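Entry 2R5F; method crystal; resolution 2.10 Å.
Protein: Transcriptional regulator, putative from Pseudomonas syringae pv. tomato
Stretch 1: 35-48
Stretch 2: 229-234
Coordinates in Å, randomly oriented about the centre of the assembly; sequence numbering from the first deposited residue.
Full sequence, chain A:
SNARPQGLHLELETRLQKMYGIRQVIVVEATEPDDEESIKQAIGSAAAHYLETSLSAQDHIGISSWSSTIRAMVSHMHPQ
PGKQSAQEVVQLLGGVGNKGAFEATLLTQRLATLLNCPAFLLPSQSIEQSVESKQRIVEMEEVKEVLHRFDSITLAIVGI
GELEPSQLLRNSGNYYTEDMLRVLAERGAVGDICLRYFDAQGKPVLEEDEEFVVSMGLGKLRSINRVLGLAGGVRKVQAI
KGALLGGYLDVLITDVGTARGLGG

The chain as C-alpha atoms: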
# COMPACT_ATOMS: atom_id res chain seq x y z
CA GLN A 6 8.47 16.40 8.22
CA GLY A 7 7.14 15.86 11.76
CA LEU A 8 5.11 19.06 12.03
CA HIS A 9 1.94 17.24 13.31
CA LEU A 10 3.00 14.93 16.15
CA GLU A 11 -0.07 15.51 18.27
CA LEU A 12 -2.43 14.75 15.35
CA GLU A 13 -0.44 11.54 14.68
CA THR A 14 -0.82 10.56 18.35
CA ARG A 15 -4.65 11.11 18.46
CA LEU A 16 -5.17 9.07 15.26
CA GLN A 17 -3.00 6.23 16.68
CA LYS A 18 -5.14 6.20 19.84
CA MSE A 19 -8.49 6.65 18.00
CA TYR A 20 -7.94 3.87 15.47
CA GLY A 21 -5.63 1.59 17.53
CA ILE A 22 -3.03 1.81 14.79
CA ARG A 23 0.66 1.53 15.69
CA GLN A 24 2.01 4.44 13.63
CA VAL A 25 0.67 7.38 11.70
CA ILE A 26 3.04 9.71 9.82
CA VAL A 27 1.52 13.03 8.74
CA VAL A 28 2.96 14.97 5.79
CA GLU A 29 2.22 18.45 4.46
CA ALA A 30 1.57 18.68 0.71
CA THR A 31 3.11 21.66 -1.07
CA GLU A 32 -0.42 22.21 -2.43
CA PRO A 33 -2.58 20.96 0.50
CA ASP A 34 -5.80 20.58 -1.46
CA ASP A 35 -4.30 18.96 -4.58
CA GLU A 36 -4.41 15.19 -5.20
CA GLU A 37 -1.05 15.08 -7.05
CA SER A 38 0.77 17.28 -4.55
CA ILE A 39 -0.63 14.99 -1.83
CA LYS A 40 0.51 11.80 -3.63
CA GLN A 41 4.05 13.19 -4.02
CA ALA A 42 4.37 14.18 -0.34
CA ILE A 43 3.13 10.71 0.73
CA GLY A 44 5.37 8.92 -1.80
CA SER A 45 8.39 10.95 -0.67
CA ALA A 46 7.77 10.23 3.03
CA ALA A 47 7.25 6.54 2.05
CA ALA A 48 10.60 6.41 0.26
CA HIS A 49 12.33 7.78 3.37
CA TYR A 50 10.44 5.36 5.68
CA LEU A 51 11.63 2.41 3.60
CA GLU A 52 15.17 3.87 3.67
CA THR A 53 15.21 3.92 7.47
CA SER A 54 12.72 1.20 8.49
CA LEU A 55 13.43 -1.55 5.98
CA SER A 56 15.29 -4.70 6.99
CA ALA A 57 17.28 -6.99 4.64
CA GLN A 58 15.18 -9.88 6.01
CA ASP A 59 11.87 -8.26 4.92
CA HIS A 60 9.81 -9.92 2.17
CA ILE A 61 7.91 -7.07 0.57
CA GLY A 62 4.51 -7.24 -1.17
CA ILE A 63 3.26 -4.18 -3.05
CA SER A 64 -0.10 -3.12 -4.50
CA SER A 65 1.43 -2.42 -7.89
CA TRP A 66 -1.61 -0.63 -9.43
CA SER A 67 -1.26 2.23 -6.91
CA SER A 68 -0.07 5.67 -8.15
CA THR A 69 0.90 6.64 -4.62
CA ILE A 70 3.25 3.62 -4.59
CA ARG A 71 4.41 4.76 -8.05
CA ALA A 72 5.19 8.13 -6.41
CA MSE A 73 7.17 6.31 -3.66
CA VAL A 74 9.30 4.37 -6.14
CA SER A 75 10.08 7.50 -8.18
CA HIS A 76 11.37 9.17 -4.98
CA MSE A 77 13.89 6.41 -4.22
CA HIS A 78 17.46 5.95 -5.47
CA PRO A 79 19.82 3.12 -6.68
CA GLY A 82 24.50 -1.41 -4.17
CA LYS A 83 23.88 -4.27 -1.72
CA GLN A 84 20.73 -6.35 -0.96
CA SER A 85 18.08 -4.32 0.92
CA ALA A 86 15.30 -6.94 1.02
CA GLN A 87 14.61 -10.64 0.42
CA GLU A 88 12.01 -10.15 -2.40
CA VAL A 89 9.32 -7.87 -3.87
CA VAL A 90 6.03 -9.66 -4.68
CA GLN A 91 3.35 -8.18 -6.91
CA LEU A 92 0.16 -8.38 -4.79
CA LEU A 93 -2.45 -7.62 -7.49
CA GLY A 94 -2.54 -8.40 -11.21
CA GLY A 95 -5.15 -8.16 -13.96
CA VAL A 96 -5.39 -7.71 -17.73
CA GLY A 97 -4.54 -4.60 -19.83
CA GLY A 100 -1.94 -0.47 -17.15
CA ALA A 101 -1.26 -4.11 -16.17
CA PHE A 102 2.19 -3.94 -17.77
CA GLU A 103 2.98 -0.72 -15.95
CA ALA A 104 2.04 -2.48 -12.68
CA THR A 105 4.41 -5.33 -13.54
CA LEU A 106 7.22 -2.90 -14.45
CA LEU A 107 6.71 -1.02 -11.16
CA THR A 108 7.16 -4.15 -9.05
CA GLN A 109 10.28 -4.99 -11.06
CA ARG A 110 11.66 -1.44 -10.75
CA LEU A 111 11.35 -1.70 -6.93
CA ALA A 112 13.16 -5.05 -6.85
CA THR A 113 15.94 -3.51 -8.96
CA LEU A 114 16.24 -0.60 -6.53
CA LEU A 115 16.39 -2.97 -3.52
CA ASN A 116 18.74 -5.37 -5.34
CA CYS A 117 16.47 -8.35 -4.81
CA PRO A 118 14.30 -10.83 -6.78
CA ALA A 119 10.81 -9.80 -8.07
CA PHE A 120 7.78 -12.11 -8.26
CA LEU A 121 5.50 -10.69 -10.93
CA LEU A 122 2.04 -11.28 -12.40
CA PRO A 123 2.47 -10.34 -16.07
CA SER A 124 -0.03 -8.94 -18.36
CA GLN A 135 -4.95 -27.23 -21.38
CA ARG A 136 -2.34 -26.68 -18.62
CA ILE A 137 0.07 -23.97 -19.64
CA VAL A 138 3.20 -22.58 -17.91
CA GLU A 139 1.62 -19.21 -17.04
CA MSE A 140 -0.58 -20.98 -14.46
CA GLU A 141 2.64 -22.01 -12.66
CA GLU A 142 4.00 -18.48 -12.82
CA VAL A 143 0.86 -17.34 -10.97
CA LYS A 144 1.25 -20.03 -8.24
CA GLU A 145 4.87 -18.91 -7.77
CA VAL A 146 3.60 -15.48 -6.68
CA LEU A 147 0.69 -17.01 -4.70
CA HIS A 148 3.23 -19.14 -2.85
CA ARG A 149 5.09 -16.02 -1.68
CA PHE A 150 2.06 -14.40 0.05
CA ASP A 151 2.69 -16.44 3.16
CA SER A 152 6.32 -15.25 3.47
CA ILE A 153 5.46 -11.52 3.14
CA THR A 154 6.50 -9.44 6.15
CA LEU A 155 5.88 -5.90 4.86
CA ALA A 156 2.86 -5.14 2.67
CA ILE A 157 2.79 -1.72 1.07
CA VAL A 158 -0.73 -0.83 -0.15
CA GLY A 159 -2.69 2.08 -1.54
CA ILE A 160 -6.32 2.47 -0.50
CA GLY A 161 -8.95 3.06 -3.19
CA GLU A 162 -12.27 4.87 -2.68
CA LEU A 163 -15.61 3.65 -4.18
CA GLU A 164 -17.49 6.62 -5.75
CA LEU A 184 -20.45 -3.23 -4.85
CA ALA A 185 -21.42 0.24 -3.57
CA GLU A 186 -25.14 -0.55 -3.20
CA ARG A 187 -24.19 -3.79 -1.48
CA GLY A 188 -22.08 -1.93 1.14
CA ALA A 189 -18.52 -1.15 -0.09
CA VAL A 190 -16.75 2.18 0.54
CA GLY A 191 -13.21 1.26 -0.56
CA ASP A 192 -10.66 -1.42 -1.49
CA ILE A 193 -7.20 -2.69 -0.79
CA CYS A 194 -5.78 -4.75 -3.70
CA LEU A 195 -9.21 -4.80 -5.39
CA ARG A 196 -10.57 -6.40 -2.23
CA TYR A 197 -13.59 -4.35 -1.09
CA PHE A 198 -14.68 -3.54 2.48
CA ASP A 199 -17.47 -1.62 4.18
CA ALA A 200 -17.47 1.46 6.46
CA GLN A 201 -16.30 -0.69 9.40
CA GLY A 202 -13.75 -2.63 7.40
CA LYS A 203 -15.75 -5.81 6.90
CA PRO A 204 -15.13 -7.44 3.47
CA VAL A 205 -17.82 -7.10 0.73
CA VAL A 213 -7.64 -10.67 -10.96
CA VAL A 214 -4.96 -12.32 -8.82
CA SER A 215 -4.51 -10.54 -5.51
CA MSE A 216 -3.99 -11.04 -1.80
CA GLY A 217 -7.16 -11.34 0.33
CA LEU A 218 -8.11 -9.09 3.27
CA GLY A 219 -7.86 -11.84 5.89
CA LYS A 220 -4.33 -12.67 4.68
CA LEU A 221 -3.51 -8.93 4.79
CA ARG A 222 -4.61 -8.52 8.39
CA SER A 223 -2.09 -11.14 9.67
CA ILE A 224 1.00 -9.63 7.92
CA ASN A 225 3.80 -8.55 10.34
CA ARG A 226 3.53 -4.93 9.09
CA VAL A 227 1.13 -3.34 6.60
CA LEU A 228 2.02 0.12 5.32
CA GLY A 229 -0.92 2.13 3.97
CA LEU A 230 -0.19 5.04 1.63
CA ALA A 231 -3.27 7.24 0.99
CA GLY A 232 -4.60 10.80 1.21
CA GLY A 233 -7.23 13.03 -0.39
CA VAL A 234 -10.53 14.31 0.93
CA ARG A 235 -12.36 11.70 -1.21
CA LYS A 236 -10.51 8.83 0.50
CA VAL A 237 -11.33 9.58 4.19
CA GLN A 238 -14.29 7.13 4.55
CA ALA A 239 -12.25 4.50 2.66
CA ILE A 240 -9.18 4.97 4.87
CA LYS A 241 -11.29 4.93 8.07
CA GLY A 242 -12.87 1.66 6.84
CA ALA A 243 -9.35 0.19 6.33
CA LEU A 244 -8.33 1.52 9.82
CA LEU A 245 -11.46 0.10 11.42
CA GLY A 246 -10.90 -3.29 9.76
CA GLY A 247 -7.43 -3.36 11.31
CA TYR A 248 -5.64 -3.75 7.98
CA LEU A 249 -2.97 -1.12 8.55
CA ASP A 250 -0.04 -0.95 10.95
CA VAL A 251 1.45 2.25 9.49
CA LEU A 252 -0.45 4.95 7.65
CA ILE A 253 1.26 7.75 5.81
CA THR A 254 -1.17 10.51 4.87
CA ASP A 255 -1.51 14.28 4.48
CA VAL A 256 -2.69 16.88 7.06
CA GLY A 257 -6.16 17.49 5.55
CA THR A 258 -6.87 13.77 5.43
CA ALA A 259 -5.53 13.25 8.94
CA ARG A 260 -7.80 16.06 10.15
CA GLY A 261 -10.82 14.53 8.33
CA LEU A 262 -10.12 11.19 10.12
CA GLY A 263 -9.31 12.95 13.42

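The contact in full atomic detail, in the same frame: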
# COMPACT_ATOMS: atom_id res chain seq x y z
N ASP A 35 -4.52 19.54 -3.27
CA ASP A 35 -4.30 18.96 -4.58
C ASP A 35 -3.89 17.50 -4.49
O ASP A 35 -2.96 17.15 -3.76
CB ASP A 35 -3.24 19.76 -5.36
CG ASP A 35 -3.07 19.27 -6.79
OD1 ASP A 35 -3.92 19.58 -7.64
OD2 ASP A 35 -2.09 18.56 -7.07
N GLU A 36 -4.59 16.65 -5.24
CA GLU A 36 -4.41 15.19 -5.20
C GLU A 36 -2.97 14.79 -5.54
O GLU A 36 -2.40 13.93 -4.87
CB GLU A 36 -5.37 14.47 -6.16
CG GLU A 36 -6.78 15.10 -6.29
CD GLU A 36 -7.80 14.54 -5.29
OE1 GLU A 36 -8.93 14.23 -5.74
OE2 GLU A 36 -7.50 14.41 -4.08
N GLU A 37 -2.40 15.42 -6.56
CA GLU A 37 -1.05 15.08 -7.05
C GLU A 37 0.04 15.56 -6.10
O GLU A 37 1.02 14.86 -5.86
CB GLU A 37 -0.83 15.64 -8.46
CG GLU A 37 0.55 15.33 -9.10
CD GLU A 37 0.85 13.82 -9.28
OE1 GLU A 37 -0.03 12.97 -9.01
OE2 GLU A 37 1.99 13.50 -9.72
N SER A 38 -0.13 16.77 -5.57
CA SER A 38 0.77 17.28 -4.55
C SER A 38 0.75 16.38 -3.31
O SER A 38 1.79 16.11 -2.72
CB SER A 38 0.40 18.69 -4.14
OG SER A 38 1.35 19.13 -3.20
N ILE A 39 -0.45 15.93 -2.92
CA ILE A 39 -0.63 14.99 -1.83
C ILE A 39 0.04 13.64 -2.10
O ILE A 39 0.69 13.09 -1.21
CB ILE A 39 -2.13 14.78 -1.47
CG1 ILE A 39 -2.67 16.02 -0.75
CG2 ILE A 39 -2.31 13.49 -0.61
CD1 ILE A 39 -4.18 16.09 -0.68
N LYS A 40 -0.09 13.11 -3.31
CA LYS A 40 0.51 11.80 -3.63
C LYS A 40 2.02 11.87 -3.54
O LYS A 40 2.64 10.92 -3.07
CB LYS A 40 0.13 11.31 -5.02
CG LYS A 40 -1.28 10.73 -5.16
CD LYS A 40 -1.38 9.91 -6.46
CE LYS A 40 -2.01 10.68 -7.57
NZ LYS A 40 -1.72 10.02 -8.86
N GLN A 41 2.59 13.01 -3.97
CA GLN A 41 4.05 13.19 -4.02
C GLN A 41 4.67 13.35 -2.64
O GLN A 41 5.78 12.87 -2.40
CB GLN A 41 4.45 14.41 -4.89
CG GLN A 41 4.22 14.29 -6.44
CD GLN A 41 4.78 13.01 -7.09
OE1 GLN A 41 5.73 12.40 -6.59
NE2 GLN A 41 4.17 12.59 -8.20
N ALA A 42 3.97 14.07 -1.75
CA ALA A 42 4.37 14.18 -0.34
C ALA A 42 4.32 12.82 0.36
O ALA A 42 5.23 12.47 1.10
CB ALA A 42 3.47 15.23 0.41
N ILE A 43 3.25 12.06 0.14
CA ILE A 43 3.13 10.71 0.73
C ILE A 43 4.19 9.77 0.17
O ILE A 43 4.90 9.09 0.93
CB ILE A 43 1.69 10.10 0.57
CG1 ILE A 43 0.69 10.89 1.43
CG2 ILE A 43 1.66 8.59 0.99
CD1 ILE A 43 -0.72 10.71 1.00
N GLY A 44 4.32 9.74 -1.16
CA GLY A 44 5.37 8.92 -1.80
C GLY A 44 6.75 9.25 -1.27
O GLY A 44 7.52 8.37 -0.91
N SER A 45 7.08 10.53 -1.20
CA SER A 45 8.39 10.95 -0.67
C SER A 45 8.65 10.51 0.77
O SER A 45 9.74 10.02 1.08
CB SER A 45 8.54 12.47 -0.77
OG SER A 45 9.75 12.85 -0.14
N ALA A 46 7.66 10.68 1.65
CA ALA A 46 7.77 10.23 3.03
C ALA A 46 7.92 8.70 3.07
O ALA A 46 8.70 8.17 3.87
CB ALA A 46 6.55 10.69 3.84
N ALA A 47 7.19 8.01 2.20
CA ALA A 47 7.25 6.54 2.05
C ALA A 47 8.64 6.04 1.66
O ALA A 47 9.16 5.07 2.24
CB ALA A 47 6.22 6.06 1.01
N ALA A 48 9.25 6.72 0.68
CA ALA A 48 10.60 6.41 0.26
C ALA A 48 11.56 6.46 1.44
O ALA A 48 12.37 5.54 1.63
CB ALA A 48 11.06 7.35 -0.87
N GLY A 229 0.01 1.42 4.85
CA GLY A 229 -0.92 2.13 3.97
C GLY A 229 -0.47 3.51 3.51
O GLY A 229 -0.05 4.33 4.33
N LEU A 230 -0.57 3.77 2.19
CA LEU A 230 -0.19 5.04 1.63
C LEU A 230 -1.39 5.68 0.91
O LEU A 230 -1.71 5.28 -0.19
CB LEU A 230 0.99 4.91 0.63
CG LEU A 230 2.32 4.21 1.00
CD1 LEU A 230 3.23 4.18 -0.19
CD2 LEU A 230 3.03 4.86 2.21
N ALA A 231 -2.02 6.69 1.52
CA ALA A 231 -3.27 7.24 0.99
C ALA A 231 -3.61 8.61 1.60
O ALA A 231 -3.48 8.80 2.78
CB ALA A 231 -4.42 6.27 1.29
N GLY A 232 -4.08 9.52 0.77
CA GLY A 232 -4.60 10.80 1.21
C GLY A 232 -5.50 11.40 0.16
O GLY A 232 -5.50 10.95 -0.98
N GLY A 233 -6.26 12.43 0.51
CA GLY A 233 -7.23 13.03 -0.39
C GLY A 233 -8.59 13.08 0.29
O GLY A 233 -8.99 12.12 0.95
N VAL A 234 -9.32 14.18 0.13
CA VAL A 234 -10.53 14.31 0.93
C VAL A 234 -11.55 13.23 0.54
O VAL A 234 -12.32 12.79 1.39
CB VAL A 234 -11.11 15.76 0.98
CG1 VAL A 234 -11.90 16.13 -0.31
CG2 VAL A 234 -11.96 15.94 2.26

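Two consecutive glycines, Gly232 and Gly233, let a helix lie close against a bare stretch of backbone. A CB on Gly232 would point toward the helix. Placed ideally, it would sit 3.0 Å from Ile43 CD1 and 3.0 Å from Ile39 CG2, a clash with both. The absence of a side chain is therefore what leaves room for the two isoleucines here.

Gly233 is constrained in a different way. Its phi/psi of 127/138 would jam a CB against the carbonyl O of Gly232, so the backbone conformation by itself calls for glycine. The same ideal CB would also be tight against the helix, 3.2 Å from Glu36 OE2.

The helix runs from Glu36 through Ala48 and continues beyond. The other stretch ends a strand at Gly229 and Leu230; Ala231 to Gly233 follow as loop. Touching residues are at least 183 positions apart in the sequence. The two segments run in opposite senses along the contact: Glu36 is level with Gly233, Ile39 with Gly232, and Ile43 with Leu230. Glu36 CA is 6.0 Å from Gly233 CA, Ile39 CA is 6.5 Å from Gly232 CA, and Ile43 CA is 6.6 Å from Leu230 CA.

Contacts on the helix come from Glu36, Ile39, Ile43 and Ala47. The spacing of three or four residues places them along one side of the helix. Ile39, Ile43 and Ala47 all direct their CA-to-CB bonds toward the other stretch. Glu36 starts sideways, but its end comes nearer, and OE2 lies 3.9 Å from Gly233 CA. This is a van der Waals approach.

Ile39 packs on glycine backbone. Its CG2 is 3.9 Å from Gly232 C and 4.2 Å from Gly233 N. Ile43 has the largest covered area of any residue in the contact, 65 Å². Its chi1 is m and its chi2 is t, as in Ile39. Ile43 CD1 lies 3.6 Å from both Ala231 C and Gly232 N, over the peptide that joins them. Ile43 CG2 meets Leu230 CB at 3.8 Å.

Leu230 is the one residue of its stretch whose CB points toward the helix. Its CD2 reaches Ala47 CB at 3.6 Å. The small alanine side chain meets the leucine tip directly. Ala231 turns its CB away, so the helix meets its backbone instead.

No hydrogen bond crosses between the stretches. The contact is mainly apolar and buries 293 Å² in total, counting both sides.

Polar interactions instead organize the start of the helix. Asp35 is the N-cap. Its OD2 accepts from Ser38 N at 3.0 Å and, weakly, from Glu37 N at 3.2 Å. These bonds use amide hydrogens that lack a carbonyl partner in the preceding turn. Glu37 OE2 accepts from Gln41 NE2 at 2.8 Å. Glu37 OE1 is 3.4 Å from Lys40 NZ in a salt bridge with a weak hydrogen bond. Glu37 and Gln41 take no part in the contact with the glycines.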